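Local coordinates for ribonuclease mar1, putative (Trypanosoma cruzi, PDB 1YZV) that is of unproven function but belongs to the isochorismatase superfamily of mostly hydrolytic enzymes, at the interface of chains A and B. Coordinates in Å, arbitrary orientation; residue numbers count along the deposited sequence, not the author numbering. Chains: chain A/B, Hypothetical protein.

Contact 1: the interface of chains A and B. Residues chain A 142, 161, 170-172; chain B 151-152, 155, 158.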
loop_
_atom_site.group_PDB
_atom_site.type_symbol
_atom_site.label_atom_id
_atom_site.label_comp_id
_atom_site.label_asym_id
_atom_site.label_seq_id
_atom_site.Cartn_x
_atom_site.Cartn_y
_atom_site.Cartn_z
ATOM N N VAL A 142 -0.138 9.644 12.314
ATOM C CA VAL A 142 0.401 8.334 12.685
ATOM C C VAL A 142 1.462 8.365 13.784
ATOM O O VAL A 142 1.581 7.410 14.590
ATOM C CB VAL A 142 0.906 7.538 11.409
ATOM C CG1 VAL A 142 2.085 8.185 10.715
ATOM C CG2 VAL A 142 1.247 6.053 11.752
ATOM N N GLN A 161 -5.122 3.692 5.427
ATOM C CA GLN A 161 -4.524 4.183 4.193
ATOM C C GLN A 161 -5.317 3.729 2.956
ATOM O O GLN A 161 -5.361 4.430 1.941
ATOM C CB GLN A 161 -3.060 3.763 4.101
ATOM C CG GLN A 161 -2.166 4.498 5.141
ATOM C CD GLN A 161 -0.722 4.055 5.074
ATOM O OE1 GLN A 161 -0.464 2.856 5.121
ATOM N NE2 GLN A 161 0.242 5.019 5.077
ATOM N N ILE A 170 -3.703 9.172 6.032
ATOM C CA ILE A 170 -2.740 9.087 7.121
ATOM C C ILE A 170 -1.595 10.017 6.803
ATOM O O ILE A 170 -0.978 9.937 5.702
ATOM C CB ILE A 170 -2.173 7.656 7.268
ATOM C CG1 ILE A 170 -3.310 6.659 7.372
ATOM C CG2 ILE A 170 -1.179 7.596 8.424
ATOM C CD1 ILE A 170 -4.010 6.766 8.531
ATOM N N SER A 171 -1.263 10.831 7.787
ATOM C CA SER A 171 -0.186 11.817 7.657
ATOM C C SER A 171 0.608 11.856 8.962
ATOM O O SER A 171 0.567 10.900 9.754
ATOM C CB SER A 171 -0.783 13.191 7.272
ATOM O OG SER A 171 0.205 14.102 6.823
ATOM N N THR A 172 1.514 12.821 9.070
ATOM C CA THR A 172 2.285 13.027 10.319
ATOM C C THR A 172 1.999 14.420 10.847
ATOM O O THR A 172 1.693 15.313 10.079
ATOM C CB THR A 172 3.807 12.831 10.115
ATOM O OG1 THR A 172 4.263 13.714 9.096
ATOM C CG2 THR A 172 4.128 11.396 9.735
ATOM N N GLY B 151 10.363 9.169 8.897
ATOM C CA GLY B 151 8.936 8.917 9.127
ATOM C C GLY B 151 8.050 9.914 8.396
ATOM O O GLY B 151 7.019 9.518 7.823
ATOM N N ASP B 152 8.419 11.205 8.440
ATOM C CA ASP B 152 7.699 12.228 7.693
ATOM C C ASP B 152 7.724 11.937 6.183
ATOM O O ASP B 152 6.723 12.036 5.495
ATOM C CB ASP B 152 8.251 13.638 7.961
ATOM C CG ASP B 152 7.877 14.161 9.366
ATOM O OD1 ASP B 152 6.795 13.790 9.932
ATOM O OD2 ASP B 152 8.753 14.793 9.985
ATOM N N THR B 155 5.690 8.347 5.215
ATOM C CA THR B 155 4.231 8.515 5.339
ATOM C C THR B 155 3.643 9.360 4.224
ATOM O O THR B 155 2.641 8.949 3.597
ATOM C CB THR B 155 3.868 9.116 6.689
ATOM O OG1 THR B 155 4.366 8.258 7.709
ATOM C CG2 THR B 155 2.338 9.257 6.870
ATOM N N GLN B 158 3.727 7.320 0.912
ATOM C CA GLN B 158 2.564 6.436 1.004
ATOM C C GLN B 158 1.257 7.139 0.755
ATOM O O GLN B 158 0.407 6.601 0.041
ATOM C CB GLN B 158 2.527 5.758 2.360
ATOM C CG GLN B 158 3.695 4.801 2.503
ATOM C CD GLN B 158 3.812 4.202 3.893
ATOM O OE1 GLN B 158 3.198 4.681 4.873
ATOM N NE2 GLN B 158 4.770 3.309 4.025
HETATM O O HOH W 1 4.207 12.829 6.511
HETATM O O HOH W 2 0.112 7.861 4.379
#
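The hydroxyl of A:Thr172 meets the carboxylate of B:Asp152 where the two side chains pass at a slant: OG1 donates to the carboxylate oxygen OD1 over 2.7 Å. OD1 is approached on its anti side, somewhat out of the carboxylate plane. With OG1 between its own backbone N and carbonyl carbon (chi1 57°), the threonine presents the hydroxyl to the aspartate and turns its methyl CG2 toward B:Thr155. Another direct bond joins two glutamine amides, A:Gln161 NE2 donating to B:Gln158 OE1 at 3.0 Å. It is nearly straight, 164° at the hydrogen, and the acceptor lies in the amide plane of A:Gln161. The two amide planes stand 78° apart, and the donor lies above the carbonyl plane of B:Gln158, not on a lone pair.

Between these polar ends sits B:Thr155, which loses 72 Å² of surface to chain A. Its methyl CG2, anti to the backbone N, packs 3.7 Å from A:Ser171 CA, and A:Val142 runs alongside the same side chain in the opposite sense, with CG1 toward it. The hydroxyl OG1 of B:Thr155 turns back to its own helix and donates to B:Gly151 O at 2.9 Å, which fixes the rotation that sends CG2 across the contact.

Further out, water 2 joins A:Gln161 NE2, A:Ile170 O and B:Thr155 O, and so gives the glutamine amide a second partner. Water 1 bridges A:Thr172 OG1 to B:Asp152 O, 2.8 Å from that carbonyl oxygen. In this interface between two copies of the protein, one face of B helix 150-161 lies against the end of A strand 168-171, the residue following it, the loop after A strand 137-141, and the last turn of A helix 150-161.

Contact 2: the interface of chains A and B. Residues chain A 11-12, 164, 169, 179; chain B 125-126, 129, 159, 163.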
loop_
_atom_site.group_PDB
_atom_site.type_symbol
_atom_site.label_atom_id
_atom_site.label_comp_id
_atom_site.label_asym_id
_atom_site.label_seq_id
_atom_site.Cartn_x
_atom_site.Cartn_y
_atom_site.Cartn_z
ATOM N N ARG A 11 -7.992 17.163 -1.428
ATOM C CA ARG A 11 -7.403 15.942 -0.955
ATOM C C ARG A 11 -6.647 16.056 0.370
ATOM O O ARG A 11 -6.725 15.162 1.175
ATOM C CB ARG A 11 -6.579 15.242 -2.027
ATOM C CG ARG A 11 -5.419 15.926 -2.456
ATOM C CD ARG A 11 -4.832 15.151 -3.598
ATOM N NE ARG A 11 -5.684 15.162 -4.791
ATOM C CZ ARG A 11 -6.423 14.138 -5.216
ATOM N NH1 ARG A 11 -6.414 12.957 -4.606
ATOM N NH2 ARG A 11 -7.098 14.278 -6.335
ATOM N N LEU A 12 -6.064 17.213 0.646
ATOM C CA LEU A 12 -5.381 17.466 1.894
ATOM C C LEU A 12 -6.285 18.330 2.757
ATOM O O LEU A 12 -7.317 18.818 2.275
ATOM C CB LEU A 12 -4.076 18.193 1.615
ATOM C CG LEU A 12 -3.014 17.405 0.821
ATOM C CD1 LEU A 12 -1.882 18.312 0.496
ATOM C CD2 LEU A 12 -2.570 16.172 1.568
ATOM N N SER A 164 -8.449 6.501 1.655
ATOM C CA SER A 164 -8.150 7.851 1.061
ATOM C C SER A 164 -9.261 8.360 0.109
ATOM O O SER A 164 -9.613 9.552 0.066
ATOM C CB SER A 164 -6.771 7.767 0.330
ATOM O OG SER A 164 -6.187 9.048 0.115
ATOM N N TYR A 169 -7.218 9.982 5.323
ATOM C CA TYR A 169 -5.836 9.601 5.044
ATOM C C TYR A 169 -4.882 9.735 6.218
ATOM O O TYR A 169 -5.233 10.242 7.303
ATOM C CB TYR A 169 -5.313 10.409 3.903
ATOM C CG TYR A 169 -5.181 11.850 4.223
ATOM C CD1 TYR A 169 -6.223 12.725 3.933
ATOM C CD2 TYR A 169 -3.900 12.412 4.510
ATOM C CE1 TYR A 169 -6.078 14.082 4.159
ATOM C CE2 TYR A 169 -3.741 13.765 4.737
ATOM C CZ TYR A 169 -4.859 14.604 4.632
ATOM O OH TYR A 169 -4.719 15.994 4.762
ATOM N N GLN A 179 0.180 21.629 6.276
ATOM C CA GLN A 179 -1.079 21.559 5.495
ATOM C C GLN A 179 -2.112 22.620 5.881
ATOM O O GLN A 179 -2.786 23.201 5.013
ATOM C CB GLN A 179 -1.750 20.176 5.588
ATOM C CG GLN A 179 -1.041 19.093 4.800
ATOM C CD GLN A 179 -1.547 17.687 5.186
ATOM O OE1 GLN A 179 -2.735 17.477 5.271
ATOM N NE2 GLN A 179 -0.636 16.769 5.455
ATOM N N LEU B 125 4.669 17.253 -1.319
ATOM C CA LEU B 125 3.301 16.865 -1.113
ATOM C C LEU B 125 2.294 17.920 -1.589
ATOM O O LEU B 125 1.310 17.578 -2.259
ATOM C CB LEU B 125 3.055 16.589 0.369
ATOM C CG LEU B 125 1.651 16.104 0.742
ATOM C CD1 LEU B 125 1.342 14.802 0.059
ATOM C CD2 LEU B 125 1.454 15.993 2.265
ATOM N N GLN B 126 2.426 19.141 -1.077
ATOM C CA GLN B 126 1.509 20.207 -1.430
ATOM C C GLN B 126 1.541 20.618 -2.922
ATOM O O GLN B 126 0.524 20.990 -3.484
ATOM C CB GLN B 126 1.673 21.440 -0.508
ATOM C CG GLN B 126 1.449 21.058 0.952
ATOM C CD GLN B 126 1.297 22.197 1.883
ATOM O OE1 GLN B 126 0.838 23.291 1.498
ATOM N NE2 GLN B 126 1.670 21.963 3.145
ATOM N N ALA B 129 -0.469 17.916 -4.795
ATOM C CA ALA B 129 -1.873 18.168 -4.607
ATOM C C ALA B 129 -2.354 19.306 -5.493
ATOM O O ALA B 129 -3.430 19.216 -6.087
ATOM C CB ALA B 129 -2.177 18.466 -3.120
ATOM N N LEU B 159 1.146 8.382 1.213
ATOM C CA LEU B 159 -0.060 9.178 0.930
ATOM C C LEU B 159 -0.211 9.431 -0.590
ATOM O O LEU B 159 -1.246 9.110 -1.197
ATOM C CB LEU B 159 -0.007 10.488 1.708
ATOM C CG LEU B 159 -1.142 11.509 1.544
ATOM C CD1 LEU B 159 -2.492 10.817 1.515
ATOM C CD2 LEU B 159 -1.007 12.464 2.742
ATOM N N TRP B 163 -2.878 8.257 -4.390
ATOM C CA TRP B 163 -3.545 9.145 -5.368
ATOM C C TRP B 163 -3.399 8.766 -6.887
ATOM O O TRP B 163 -3.699 9.590 -7.813
ATOM C CB TRP B 163 -3.043 10.556 -5.195
ATOM C CG TRP B 163 -3.144 11.137 -3.849
ATOM C CD1 TRP B 163 -4.062 10.852 -2.898
ATOM C CD2 TRP B 163 -2.510 12.345 -3.437
ATOM N NE1 TRP B 163 -3.903 11.682 -1.822
ATOM C CE2 TRP B 163 -3.052 12.693 -2.185
ATOM C CE3 TRP B 163 -1.529 13.170 -4.005
ATOM C CZ2 TRP B 163 -2.556 13.741 -1.441
ATOM C CZ3 TRP B 163 -1.088 14.266 -3.271
ATOM C CH2 TRP B 163 -1.644 14.561 -2.034
HETATM O O HOH W 3 -5.644 17.978 -5.127
HETATM O O HOH W 4 -6.045 11.963 0.306
#
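A:Arg11 lies across the indole of B:Trp163, and this ring contact joins CH-pi to cation-pi packing. The methylene CD is over the face of the six-membered ring, 3.4 Å from its centroid. The guanidinium nitrogen NH1 stands over the five-membered ring, 3.8 Å from that centroid. The guanidinium is not laid flat, since its plane and that of the indole are 60° apart. With CD already over the six-membered ring, a bend at chi3 (67°) folds the chain back and helps bring NH1 over the five-membered ring on the same face. B:Leu159 O lies on the opposite face, 3.6 Å above the plane and toward the rim, so the indole lies between A:Arg11 and the backbone of chain B.

Apolar packing continues from the rim of the indole. The methyl CD2 of A:Leu12 comes in the ring plane, at the edge near CZ2, while its other branch reaches helix 120-133 of chain B, CD1 lying 3.6 Å from B:Ala129 CB. B:Leu125 CD2 adds a looser contact to A:Leu12 CD2. Elsewhere, both methyls of B:Leu159 meet the CD2 side of the A:Tyr169 ring, B:Leu159 CD2 being 3.4 Å from A:Tyr169 CD2.

Polar links between the chains in this patch run through water. Water 3, in the guanidinium plane, joins A:Arg11 NE to B:Ala129 O, while water 4 joins the indole NE1 of B:Trp163 to A:Ser164 OG. Within chain A, a side-chain bond supports the packing surface: A:Tyr169 OH donates to A:Gln179 OE1, tying strand 168-171 to helix 173-181 and holding the far end of the phenol. That bond is short, 2.5 Å from OH to OE1, with the carbonyl oxygen in the plane of the tyrosine ring and the hydroxyl tilted 21° from the amide carbonyl plane.

Contact 1 and contact 2 are neighbouring patches of one interface, with C-alpha centres about 10 Å apart. Helix 150-161 of chain B runs through both, giving B:Thr155 to contact 1 and B:Leu159 to contact 2, and strand 168-171 of chain A faces it in each. Direct side-chain bonds in contact 1 sit beside the mainly apolar and ring packing of contact 2, and waters bridge the chains in both. Contact 2 also brings in A:Arg11 and A:Leu12 near the N-terminus. The whole interface departs from exact two-fold symmetry; the deposited assembly holds four copies, but the structure alone does not show that this pairing forms in solution.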